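Local coordinates for aminodeoxyfutalosine deaminase (Deinococcus radiodurans, PDB 2IMR), which catalyses the zinc-dependent deamination of aminodeoxyfutalosine to futalosine, a step in menaquinone biosynthesis, at residues 136-141 against 163-168; 179-184 against 218-223; 205-210 against 234-239. All coordinates share one frame; numbering follows the deposited sequence.

Interaction 1: 136-141 against 163-168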
ATOM      1  N   ALA A 136      -2.435  18.046   6.472  1.00 19.06           N
ATOM      2  CA  ALA A 136      -3.714  17.686   7.072  1.00 19.00           C
ATOM      3  C   ALA A 136      -3.909  16.173   6.990  1.00 19.36           C
ATOM      4  O   ALA A 136      -4.469  15.559   7.898  1.00 19.22           O
ATOM      5  CB  ALA A 136      -4.842  18.405   6.361  1.00 20.69           C
ATOM      6  N   GLY A 137      -3.448  15.574   5.893  1.00 18.64           N
ATOM      7  CA  GLY A 137      -3.568  14.134   5.742  1.00 18.23           C
ATOM      8  C   GLY A 137      -2.698  13.428   6.771  1.00 17.20           C
ATOM      9  O   GLY A 137      -3.110  12.451   7.387  1.00 17.91           O
ATOM     10  N   ALA A 138      -1.481  13.922   6.962  1.00 17.28           N
ATOM     11  CA  ALA A 138      -0.586  13.323   7.940  1.00 16.90           C
ATOM     12  C   ALA A 138      -1.214  13.453   9.329  1.00 19.60           C
ATOM     13  O   ALA A 138      -1.106  12.546  10.152  1.00 19.24           O
ATOM     14  CB  ALA A 138       0.775  14.016   7.903  1.00 15.18           C
ATOM     15  N   ASP A 139      -1.868  14.583   9.591  1.00 20.39           N
ATOM     16  CA  ASP A 139      -2.515  14.783  10.888  1.00 21.77           C
ATOM     17  C   ASP A 139      -3.562  13.691  11.092  1.00 21.75           C
ATOM     18  O   ASP A 139      -3.666  13.096  12.170  1.00 22.31           O
ATOM     19  CB  ASP A 139      -3.194  16.158  10.964  1.00 23.37           C
ATOM     20  CG  ASP A 139      -2.203  17.305  11.036  1.00 25.31           C
ATOM     21  OD1 ASP A 139      -1.023  17.070  11.380  1.00 25.26           O
ATOM     22  OD2 ASP A 139      -2.611  18.454  10.763  1.00 26.28           O
ATOM     23  N   THR A 140      -4.335  13.426  10.045  1.00 21.65           N
ATOM     24  CA  THR A 140      -5.378  12.405  10.099  1.00 22.71           C
ATOM     25  C   THR A 140      -4.781  11.032  10.422  1.00 22.27           C
ATOM     26  O   THR A 140      -5.310  10.291  11.253  1.00 21.45           O
ATOM     27  CB  THR A 140      -6.148  12.340   8.763  1.00 22.63           C
ATOM     28  OG1 THR A 140      -6.809  13.593   8.535  1.00 23.09           O
ATOM     29  CG2 THR A 140      -7.189  11.227   8.791  1.00 21.90           C
ATOM     30  N   LEU A 141      -3.672  10.697   9.771  1.00 21.57           N
ATOM     31  CA  LEU A 141      -3.018   9.419  10.017  1.00 21.76           C
ATOM     32  C   LEU A 141      -2.622   9.289  11.485  1.00 21.61           C
ATOM     33  O   LEU A 141      -2.774   8.228  12.089  1.00 21.56           O
ATOM     34  CB  LEU A 141      -1.774   9.283   9.138  1.00 21.16           C
ATOM     35  CG  LEU A 141      -2.016   9.072   7.642  1.00 21.26           C
ATOM     36  CD1 LEU A 141      -0.699   9.180   6.881  1.00 19.25           C
ATOM     37  CD2 LEU A 141      -2.660   7.713   7.425  1.00 20.39           C
ATOM     38  N   LEU A 163       8.943  14.892   5.377  1.00 22.36           N
ATOM     39  CA  LEU A 163      10.185  14.327   5.866  1.00 24.58           C
ATOM     40  C   LEU A 163      10.502  14.894   7.253  1.00 26.50           C
ATOM     41  O   LEU A 163      11.180  14.254   8.054  1.00 26.47           O
ATOM     42  CB  LEU A 163      11.299  14.646   4.864  1.00 26.90           C
ATOM     43  CG  LEU A 163      12.433  13.642   4.652  1.00 30.17           C
ATOM     44  CD1 LEU A 163      11.900  12.211   4.587  1.00 28.65           C
ATOM     45  CD2 LEU A 163      13.158  14.014   3.357  1.00 30.46           C
ATOM     46  N   ALA A 164       9.979  16.082   7.543  1.00 27.90           N
ATOM     47  CA  ALA A 164      10.217  16.741   8.829  1.00 29.38           C
ATOM     48  C   ALA A 164       9.161  16.435   9.897  1.00 29.70           C
ATOM     49  O   ALA A 164       9.244  16.937  11.021  1.00 30.43           O
ATOM     50  CB  ALA A 164      10.319  18.249   8.622  1.00 28.97           C
ATOM     51  N   ARG A 165       8.171  15.618   9.552  1.00 28.67           N
ATOM     52  CA  ARG A 165       7.121  15.255  10.501  1.00 29.10           C
ATOM     53  C   ARG A 165       7.637  14.217  11.493  1.00 29.73           C
ATOM     54  O   ARG A 165       7.824  13.050  11.151  1.00 30.64           O
ATOM     55  CB  ARG A 165       5.903  14.693   9.761  1.00 28.01           C
ATOM     56  CG  ARG A 165       5.137  15.713   8.919  1.00 28.47           C
ATOM     57  CD  ARG A 165       4.241  16.614   9.760  1.00 28.41           C
ATOM     58  NE  ARG A 165       3.236  15.846  10.492  1.00 27.04           N
ATOM     59  CZ  ARG A 165       1.932  16.098  10.462  1.00 25.01           C
ATOM     60  NH1 ARG A 165       1.462  17.103   9.734  1.00 21.35           N
ATOM     61  NH2 ARG A 165       1.093  15.344  11.163  1.00 25.32           N
ATOM     62  N   GLU A 166       7.857  14.645  12.730  1.00 30.24           N
ATOM     63  CA  GLU A 166       8.360  13.752  13.767  1.00 30.11           C
ATOM     64  C   GLU A 166       7.338  12.700  14.193  1.00 29.44           C
ATOM     65  O   GLU A 166       7.696  11.693  14.804  1.00 29.37           O
ATOM     66  CB  GLU A 166       8.790  14.572  14.988  1.00 33.07           C
ATOM     67  CG  GLU A 166       9.893  15.578  14.697  1.00 36.78           C
ATOM     68  CD  GLU A 166      10.276  16.389  15.921  1.00 39.85           C
ATOM     69  OE1 GLU A 166      10.700  15.780  16.928  1.00 41.65           O
ATOM     70  OE2 GLU A 166      10.152  17.632  15.878  1.00 41.32           O
ATOM     71  N   ASP A 167       6.073  12.924  13.854  1.00 27.98           N
ATOM     72  CA  ASP A 167       5.005  12.004  14.239  1.00 28.71           C
ATOM     73  C   ASP A 167       4.719  10.877  13.247  1.00 27.91           C
ATOM     74  O   ASP A 167       3.996   9.931  13.573  1.00 28.43           O
ATOM     75  CB  ASP A 167       3.721  12.796  14.508  1.00 29.11           C
ATOM     76  CG  ASP A 167       3.247  13.573  13.296  1.00 31.01           C
ATOM     77  OD1 ASP A 167       4.093  14.187  12.612  1.00 32.59           O
ATOM     78  OD2 ASP A 167       2.026  13.582  13.033  1.00 34.49           O
ATOM     79  N   LEU A 168       5.282  10.973  12.047  1.00 26.40           N
ATOM     80  CA  LEU A 168       5.077   9.949  11.021  1.00 26.36           C
ATOM     81  C   LEU A 168       6.134   8.851  11.058  1.00 24.75           C
ATOM     82  O   LEU A 168       7.265   9.073  11.496  1.00 26.13           O
ATOM     83  CB  LEU A 168       5.104  10.571   9.620  1.00 26.06           C
ATOM     84  CG  LEU A 168       3.954  11.453   9.137  1.00 26.63           C
ATOM     85  CD1 LEU A 168       4.310  12.014   7.758  1.00 25.50           C
ATOM     86  CD2 LEU A 168       2.666  10.642   9.068  1.00 27.58           C
TER
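R165 of the loop 163-168 reaches D139 of the helix segment 136-141, and the two side chains cross at about a right angle. D139 OD1 takes R165 NH2 at 2.7 Å on its anti side, with a second, weak bond from NH1 of the same arginine to the same oxygen; the carboxylate and guanidinium planes are 35° apart. D167 sits differently: it meets R165 side-on, NE giving to OD1 at 2.8 Å and NH2 to OD2 at 2.7 Å, both oxygens using syn lone pairs close to the guanidinium plane. NH2 therefore serves both acids, and the arginine probably offsets the repulsion between them. A138 CB lies over one face of the guanidinium, 3.4 Å above its plane and over its centre, which, with the bonds at the edge, fixes how the group is turned. Next to it, L168 CD2 packs on A138 CB at 4.0 Å and more loosely on L141 CD1. T142 OG1 also bonds D167 OD2, and Q135 OE1 takes R165 NH1. This is a salt-bridge network on the outer helical layer of a TIM-barrel amidohydrolase, joining helix 130-143 to the turn that leads into strand 170-176.

Interaction 2: 179-184 against 218-223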
ATOM      1  N   PRO A 179       7.093   8.733 -19.694  1.00 17.12           N
ATOM      2  CA  PRO A 179       7.111   7.628 -20.660  1.00 17.07           C
ATOM      3  C   PRO A 179       7.987   7.761 -21.906  1.00 18.75           C
ATOM      4  O   PRO A 179       7.999   6.858 -22.742  1.00 17.73           O
ATOM      5  CB  PRO A 179       5.640   7.485 -21.015  1.00 17.56           C
ATOM      6  CG  PRO A 179       5.187   8.929 -21.041  1.00 15.92           C
ATOM      7  CD  PRO A 179       5.835   9.501 -19.794  1.00 17.25           C
ATOM      8  N   PHE A 180       8.719   8.867 -22.025  1.00 18.42           N
ATOM      9  CA  PHE A 180       9.578   9.110 -23.188  1.00 18.84           C
ATOM     10  C   PHE A 180      11.011   8.606 -23.003  1.00 18.02           C
ATOM     11  O   PHE A 180      11.785   9.175 -22.239  1.00 16.93           O
ATOM     12  CB  PHE A 180       9.604  10.609 -23.498  1.00 19.46           C
ATOM     13  CG  PHE A 180       8.255  11.180 -23.823  1.00 20.27           C
ATOM     14  CD1 PHE A 180       7.720  11.049 -25.097  1.00 22.81           C
ATOM     15  CD2 PHE A 180       7.511  11.832 -22.845  1.00 20.96           C
ATOM     16  CE1 PHE A 180       6.458  11.561 -25.398  1.00 23.04           C
ATOM     17  CE2 PHE A 180       6.249  12.347 -23.135  1.00 21.40           C
ATOM     18  CZ  PHE A 180       5.723  12.211 -24.413  1.00 22.24           C
ATOM     19  N   PRO A 181      11.384   7.529 -23.718  1.00 19.32           N
ATOM     20  CA  PRO A 181      12.729   6.955 -23.623  1.00 20.12           C
ATOM     21  C   PRO A 181      13.868   7.969 -23.729  1.00 20.97           C
ATOM     22  O   PRO A 181      14.853   7.881 -22.995  1.00 20.42           O
ATOM     23  CB  PRO A 181      12.754   5.946 -24.773  1.00 21.63           C
ATOM     24  CG  PRO A 181      11.341   5.482 -24.828  1.00 23.79           C
ATOM     25  CD  PRO A 181      10.561   6.777 -24.682  1.00 19.61           C
ATOM     26  N   ASP A 182      13.729   8.932 -24.637  1.00 22.18           N
ATOM     27  CA  ASP A 182      14.774   9.935 -24.840  1.00 25.45           C
ATOM     28  C   ASP A 182      14.980  10.865 -23.651  1.00 24.43           C
ATOM     29  O   ASP A 182      16.041  11.470 -23.509  1.00 25.09           O
ATOM     30  CB  ASP A 182      14.478  10.770 -26.093  1.00 29.82           C
ATOM     31  CG  ASP A 182      14.420   9.929 -27.350  1.00 33.53           C
ATOM     32  OD1 ASP A 182      15.207   8.965 -27.456  1.00 38.21           O
ATOM     33  OD2 ASP A 182      13.598  10.235 -28.240  1.00 39.18           O
ATOM     34  N   LYS A 183      13.970  10.975 -22.794  1.00 23.36           N
ATOM     35  CA  LYS A 183      14.061  11.838 -21.621  1.00 22.60           C
ATOM     36  C   LYS A 183      14.513  11.087 -20.370  1.00 22.34           C
ATOM     37  O   LYS A 183      14.759  11.696 -19.334  1.00 22.04           O
ATOM     38  CB  LYS A 183      12.706  12.499 -21.352  1.00 24.51           C
ATOM     39  CG  LYS A 183      12.413  13.717 -22.211  1.00 29.10           C
ATOM     40  CD  LYS A 183      12.570  13.434 -23.690  1.00 33.02           C
ATOM     41  CE  LYS A 183      12.396  14.712 -24.506  1.00 35.37           C
ATOM     42  NZ  LYS A 183      12.547  14.458 -25.968  1.00 38.87           N
ATOM     43  N   ALA A 184      14.637   9.770 -20.472  1.00 20.20           N
ATOM     44  CA  ALA A 184      15.024   8.950 -19.331  1.00 21.14           C
ATOM     45  C   ALA A 184      16.264   9.398 -18.560  1.00 22.00           C
ATOM     46  O   ALA A 184      16.203   9.581 -17.343  1.00 20.97           O
ATOM     47  CB  ALA A 184      15.187   7.493 -19.771  1.00 22.34           C
ATOM     48  N   VAL A 218       6.278   5.265 -17.492  1.00 14.09           N
ATOM     49  CA  VAL A 218       7.718   5.369 -17.246  1.00 14.17           C
ATOM     50  C   VAL A 218       8.371   4.529 -18.342  1.00 14.37           C
ATOM     51  O   VAL A 218       8.053   3.353 -18.480  1.00 16.09           O
ATOM     52  CB  VAL A 218       8.103   4.783 -15.858  1.00 13.56           C
ATOM     53  CG1 VAL A 218       9.625   4.839 -15.655  1.00 14.01           C
ATOM     54  CG2 VAL A 218       7.404   5.572 -14.749  1.00 14.00           C
ATOM     55  N   SER A 219       9.263   5.126 -19.129  1.00 14.26           N
ATOM     56  CA  SER A 219       9.913   4.381 -20.206  1.00 14.87           C
ATOM     57  C   SER A 219      10.723   3.213 -19.644  1.00 16.49           C
ATOM     58  O   SER A 219      11.146   3.238 -18.486  1.00 16.21           O
ATOM     59  CB  SER A 219      10.829   5.301 -21.032  1.00 13.31           C
ATOM     60  OG  SER A 219      11.970   5.705 -20.288  1.00 16.91           O
ATOM     61  N   HIS A 220      10.940   2.188 -20.464  1.00 16.10           N
ATOM     62  CA  HIS A 220      11.701   1.027 -20.018  1.00 17.90           C
ATOM     63  C   HIS A 220      13.077   1.452 -19.506  1.00 18.22           C
ATOM     64  O   HIS A 220      13.561   0.937 -18.498  1.00 18.34           O
ATOM     65  CB  HIS A 220      11.845   0.013 -21.163  1.00 18.21           C
ATOM     66  CG  HIS A 220      12.543   0.556 -22.373  1.00 20.53           C
ATOM     67  ND1 HIS A 220      13.906   0.457 -22.556  1.00 21.17           N
ATOM     68  CD2 HIS A 220      12.066   1.214 -23.455  1.00 21.85           C
ATOM     69  CE1 HIS A 220      14.237   1.029 -23.700  1.00 21.83           C
ATOM     70  NE2 HIS A 220      13.139   1.496 -24.266  1.00 21.81           N
ATOM     71  N   ARG A 221      13.698   2.404 -20.194  1.00 19.14           N
ATOM     72  CA  ARG A 221      15.014   2.883 -19.792  1.00 20.63           C
ATOM     73  C   ARG A 221      14.987   3.555 -18.417  1.00 18.99           C
ATOM     74  O   ARG A 221      15.807   3.249 -17.553  1.00 17.14           O
ATOM     75  CB  ARG A 221      15.559   3.856 -20.840  1.00 24.40           C
ATOM     76  CG  ARG A 221      16.960   4.348 -20.531  1.00 29.55           C
ATOM     77  CD  ARG A 221      17.507   5.247 -21.630  1.00 33.41           C
ATOM     78  NE  ARG A 221      18.833   5.751 -21.281  1.00 37.06           N
ATOM     79  CZ  ARG A 221      19.893   4.976 -21.067  1.00 39.11           C
ATOM     80  NH1 ARG A 221      19.785   3.658 -21.171  1.00 42.85           N
ATOM     81  NH2 ARG A 221      21.056   5.518 -20.736  1.00 41.05           N
ATOM     82  N   LEU A 222      14.042   4.468 -18.210  1.00 16.32           N
ATOM     83  CA  LEU A 222      13.940   5.161 -16.929  1.00 15.59           C
ATOM     84  C   LEU A 222      13.586   4.185 -15.801  1.00 15.73           C
ATOM     85  O   LEU A 222      14.065   4.325 -14.674  1.00 16.37           O
ATOM     86  CB  LEU A 222      12.892   6.277 -17.015  1.00 15.59           C
ATOM     87  CG  LEU A 222      12.633   7.091 -15.738  1.00 14.20           C
ATOM     88  CD1 LEU A 222      13.941   7.693 -15.231  1.00 13.87           C
ATOM     89  CD2 LEU A 222      11.611   8.179 -16.023  1.00 14.22           C
ATOM     90  N   MET A 223      12.754   3.193 -16.106  1.00 16.79           N
ATOM     91  CA  MET A 223      12.355   2.203 -15.106  1.00 15.97           C
ATOM     92  C   MET A 223      13.571   1.431 -14.588  1.00 17.93           C
ATOM     93  O   MET A 223      13.709   1.207 -13.384  1.00 16.03           O
ATOM     94  CB  MET A 223      11.336   1.228 -15.703  1.00 16.22           C
ATOM     95  CG  MET A 223      10.824   0.169 -14.722  1.00 15.10           C
ATOM     96  SD  MET A 223       9.833   0.864 -13.374  1.00 17.96           S
ATOM     97  CE  MET A 223       8.266   1.055 -14.202  1.00 14.82           C
TER
HETATM   98  O   HOH W   1      11.531   8.244 -19.667  1.00 15.59           O
HETATM   99  O   HOH W   2      17.465   8.793 -22.078  1.00 26.20           O
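A184 CB points at the first turn of helix 220-233 and touches S219 at the N-cap and R221 and L222 in the helix. R221 is the side chain to follow. Its CB lies 3.8 Å from A184 CB, and CG, anti to the backbone N (chi1 -177°), and CD keep to the same methyl. CD also comes to 4.0 Å from P181 O. At NE the surroundings turn polar: a water in the plane of the guanidinium gives a bond to P181 O and takes a weak one from NE. The tip then leaves the two segments, with NH2 in a salt bridge to D185 OD1.

S219 does two jobs with one side chain. Its CB packs 3.5 Å from P181 N and 3.8 Å from P181 CG, while OG, placed between the backbone N and the carbonyl carbon (chi1 70°), accepts from L222 N at 3.2 Å and 164° as the N-cap of the helix. A second water, 2.7 Å from S219 OG, donates to F180 O. An alanine at S219 would keep the CB packing on P181 but would probably leave L222 N without its capping acceptor and this water without one of its partners.

L222 CB meets A184 CB at 3.8 Å, and the leucine continues onto V187 and F188 of helix 184-199. P179 CA lies 3.6 Å from S219 N. The contact thus joins the loop after barrel strand 170-176 to the start of helix 220-233, which leads toward strand 238-241 in the TIM barrel. Between 179-184 and 218-223 the direct contacts are van der Waals ones and the polar links go through water; just beyond, S219 bonds N178 through the backbone and the R221-D185 ion pair adds a charged tie.

Interaction 3: 205-210 against 234-239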
ATOM      1  N   GLY A 205      13.002   5.495  11.379  1.00 32.54           N
ATOM      2  CA  GLY A 205      11.555   5.398  11.454  1.00 31.34           C
ATOM      3  C   GLY A 205      10.812   5.989  10.272  1.00 29.09           C
ATOM      4  O   GLY A 205       9.660   5.634  10.030  1.00 29.17           O
ATOM      5  N   LEU A 206      11.458   6.895   9.546  1.00 28.62           N
ATOM      6  CA  LEU A 206      10.845   7.533   8.382  1.00 28.61           C
ATOM      7  C   LEU A 206      11.901   7.589   7.288  1.00 29.31           C
ATOM      8  O   LEU A 206      12.762   8.472   7.285  1.00 30.85           O
ATOM      9  CB  LEU A 206      10.375   8.946   8.737  1.00 27.41           C
ATOM     10  CG  LEU A 206       9.503   9.675   7.710  1.00 28.85           C
ATOM     11  CD1 LEU A 206       8.233   8.876   7.451  1.00 28.86           C
ATOM     12  CD2 LEU A 206       9.163  11.067   8.230  1.00 28.28           C
ATOM     13  N   ARG A 207      11.828   6.644   6.358  1.00 26.95           N
ATOM     14  CA  ARG A 207      12.809   6.558   5.287  1.00 26.27           C
ATOM     15  C   ARG A 207      12.325   7.015   3.917  1.00 24.34           C
ATOM     16  O   ARG A 207      11.124   7.066   3.636  1.00 22.76           O
ATOM     17  CB  ARG A 207      13.318   5.123   5.185  1.00 29.08           C
ATOM     18  CG  ARG A 207      12.222   4.148   4.848  1.00 30.10           C
ATOM     19  CD  ARG A 207      12.716   2.718   4.788  1.00 33.21           C
ATOM     20  NE  ARG A 207      11.645   1.850   4.310  1.00 34.41           N
ATOM     21  CZ  ARG A 207      11.749   0.534   4.162  1.00 35.51           C
ATOM     22  NH1 ARG A 207      12.885  -0.086   4.458  1.00 35.61           N
ATOM     23  NH2 ARG A 207      10.712  -0.157   3.709  1.00 35.40           N
ATOM     24  N   LEU A 208      13.290   7.336   3.064  1.00 22.44           N
ATOM     25  CA  LEU A 208      13.013   7.793   1.709  1.00 21.30           C
ATOM     26  C   LEU A 208      12.902   6.602   0.767  1.00 20.76           C
ATOM     27  O   LEU A 208      13.656   5.633   0.884  1.00 19.57           O
ATOM     28  CB  LEU A 208      14.134   8.717   1.233  1.00 22.10           C
ATOM     29  CG  LEU A 208      14.038   9.214  -0.208  1.00 24.85           C
ATOM     30  CD1 LEU A 208      12.810  10.117  -0.359  1.00 24.27           C
ATOM     31  CD2 LEU A 208      15.307   9.978  -0.566  1.00 26.45           C
ATOM     32  N   GLY A 209      11.958   6.681  -0.166  1.00 18.98           N
ATOM     33  CA  GLY A 209      11.766   5.610  -1.121  1.00 17.80           C
ATOM     34  C   GLY A 209      11.606   6.165  -2.522  1.00 18.50           C
ATOM     35  O   GLY A 209      11.683   7.372  -2.732  1.00 17.15           O
ATOM     36  N   LEU A 210      11.373   5.281  -3.484  1.00 18.07           N
ATOM     37  CA  LEU A 210      11.220   5.700  -4.865  1.00 17.12           C
ATOM     38  C   LEU A 210      10.009   5.025  -5.477  1.00 15.96           C
ATOM     39  O   LEU A 210       9.735   3.855  -5.215  1.00 16.08           O
ATOM     40  CB  LEU A 210      12.479   5.336  -5.647  1.00 19.06           C
ATOM     41  CG  LEU A 210      12.702   5.926  -7.032  1.00 21.40           C
ATOM     42  CD1 LEU A 210      12.642   7.455  -6.983  1.00 22.61           C
ATOM     43  CD2 LEU A 210      14.071   5.459  -7.540  1.00 23.47           C
ATOM     44  N   GLY A 234      19.779   0.926  -1.678  1.00 27.18           N
ATOM     45  CA  GLY A 234      18.957   0.418  -0.597  1.00 26.66           C
ATOM     46  C   GLY A 234      17.680   1.215  -0.390  1.00 26.73           C
ATOM     47  O   GLY A 234      17.203   1.341   0.735  1.00 27.01           O
ATOM     48  N   LEU A 235      17.124   1.762  -1.469  1.00 25.02           N
ATOM     49  CA  LEU A 235      15.889   2.538  -1.375  1.00 24.11           C
ATOM     50  C   LEU A 235      14.677   1.669  -1.702  1.00 23.23           C
ATOM     51  O   LEU A 235      14.637   1.017  -2.743  1.00 23.53           O
ATOM     52  CB  LEU A 235      15.921   3.721  -2.348  1.00 24.46           C
ATOM     53  CG  LEU A 235      16.888   4.871  -2.068  1.00 25.61           C
ATOM     54  CD1 LEU A 235      16.855   5.844  -3.230  1.00 26.28           C
ATOM     55  CD2 LEU A 235      16.501   5.572  -0.772  1.00 27.24           C
ATOM     56  N   PRO A 236      13.672   1.642  -0.812  1.00 22.05           N
ATOM     57  CA  PRO A 236      12.493   0.824  -1.098  1.00 21.19           C
ATOM     58  C   PRO A 236      11.768   1.332  -2.342  1.00 19.00           C
ATOM     59  O   PRO A 236      11.833   2.520  -2.673  1.00 18.00           O
ATOM     60  CB  PRO A 236      11.661   0.951   0.180  1.00 23.23           C
ATOM     61  CG  PRO A 236      12.064   2.275   0.729  1.00 25.37           C
ATOM     62  CD  PRO A 236      13.560   2.285   0.506  1.00 22.97           C
ATOM     63  N   LEU A 237      11.099   0.421  -3.040  1.00 18.09           N
ATOM     64  CA  LEU A 237      10.372   0.759  -4.256  1.00 17.31           C
ATOM     65  C   LEU A 237       8.906   0.361  -4.187  1.00 17.42           C
ATOM     66  O   LEU A 237       8.545  -0.603  -3.519  1.00 17.21           O
ATOM     67  CB  LEU A 237      10.980   0.029  -5.464  1.00 18.91           C
ATOM     68  CG  LEU A 237      12.326   0.425  -6.073  1.00 20.64           C
ATOM     69  CD1 LEU A 237      12.826  -0.718  -6.954  1.00 22.41           C
ATOM     70  CD2 LEU A 237      12.180   1.700  -6.883  1.00 19.63           C
ATOM     71  N   GLN A 238       8.069   1.131  -4.876  1.00 16.87           N
ATOM     72  CA  GLN A 238       6.644   0.833  -5.003  1.00 15.82           C
ATOM     73  C   GLN A 238       6.273   1.224  -6.426  1.00 14.41           C
ATOM     74  O   GLN A 238       6.584   2.332  -6.878  1.00 14.42           O
ATOM     75  CB  GLN A 238       5.782   1.601  -3.992  1.00 16.19           C
ATOM     76  CG  GLN A 238       5.371   0.743  -2.795  1.00 15.80           C
ATOM     77  CD  GLN A 238       4.247   1.351  -1.960  1.00 17.81           C
ATOM     78  OE1 GLN A 238       3.280   1.887  -2.497  1.00 16.71           O
ATOM     79  NE2 GLN A 238       4.362   1.243  -0.640  1.00 16.28           N
ATOM     80  N   ILE A 239       5.643   0.295  -7.136  1.00 12.89           N
ATOM     81  CA  ILE A 239       5.218   0.511  -8.519  1.00 12.63           C
ATOM     82  C   ILE A 239       3.745   0.096  -8.626  1.00 13.32           C
ATOM     83  O   ILE A 239       3.371  -0.973  -8.142  1.00 13.17           O
ATOM     84  CB  ILE A 239       6.031  -0.382  -9.509  1.00 13.25           C
ATOM     85  CG1 ILE A 239       7.533  -0.194  -9.285  1.00 13.97           C
ATOM     86  CG2 ILE A 239       5.664  -0.034 -10.957  1.00 13.77           C
ATOM     87  CD1 ILE A 239       8.392  -1.163 -10.082  1.00 15.63           C
TER
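P236 packs its CB and CG on R207 and its CG and CD on the backbone of L208 and G209. R207 starts with CG between its backbone N and carbonyl carbon (chi1 62°), then runs extended from CG to NE, which brings NE to 3.6 Å from P236 CG. That CG stands over one face of the guanidinium, 3.6 Å above the guanidinium plane and offset toward the rim, and P236 CB is 3.8 Å from R207 NH2. T171 OG1 takes the NE hydrogen, so the polar end is tied to strand 170-176 while a face rests on the ring.

L235, its CG anti to the carbonyl carbon, sends CD2 to 3.3 Å from L208 O, whereas L237 CD2 meets L210 CB at 3.9 Å. The side chain of L210 goes on to L195 and L226 of the helices outside.

Strands 206-212 and 238-241 are consecutive strands of the TIM barrel, connected through helix 220-233, and here a single bridge between L210 and L237 links them. L210 N gives to P236 O at 2.9 Å and Q238 N gives to L210 O at 3.2 Å; L237 CA adds a CH...O contact to L210 O. G209 suits the fit, since a CB here would come tight against P236 O.

Q238 takes its side chain away from this strand: OE1 bonds ND1 of the zinc ligand H99, and NE2 bonds A98 O. With its OE1 accepting the ND1 hydrogen, Q238 is well placed as a second-shell residue to orient H99 and would probably make it a somewhat stronger donor to zinc.

The three contacts lie in one TIM-barrel domain, interaction 3 deepest. Interaction 3 is also nearest the metal, the side chain of Q238 being about 6 Å from the zinc ion, while that of L141 in interaction 1 is about 13 Å away and that of V218 in interaction 2 about 12 Å. The side chain of V218 is about 4 Å from that of H213, a predicted substrate residue. Interaction 1 touches interaction 3 through L206, whose CD2 is 3.8 Å from R165 O. Interactions 2 and 3 interleave along the chain, since helix 220-233 connects strands 206-212 and 238-241, and they meet where M223 SD packs 4.1 Å from I239 CD1. Interactions 1 and 2 do not touch; their centres are 32 Å apart.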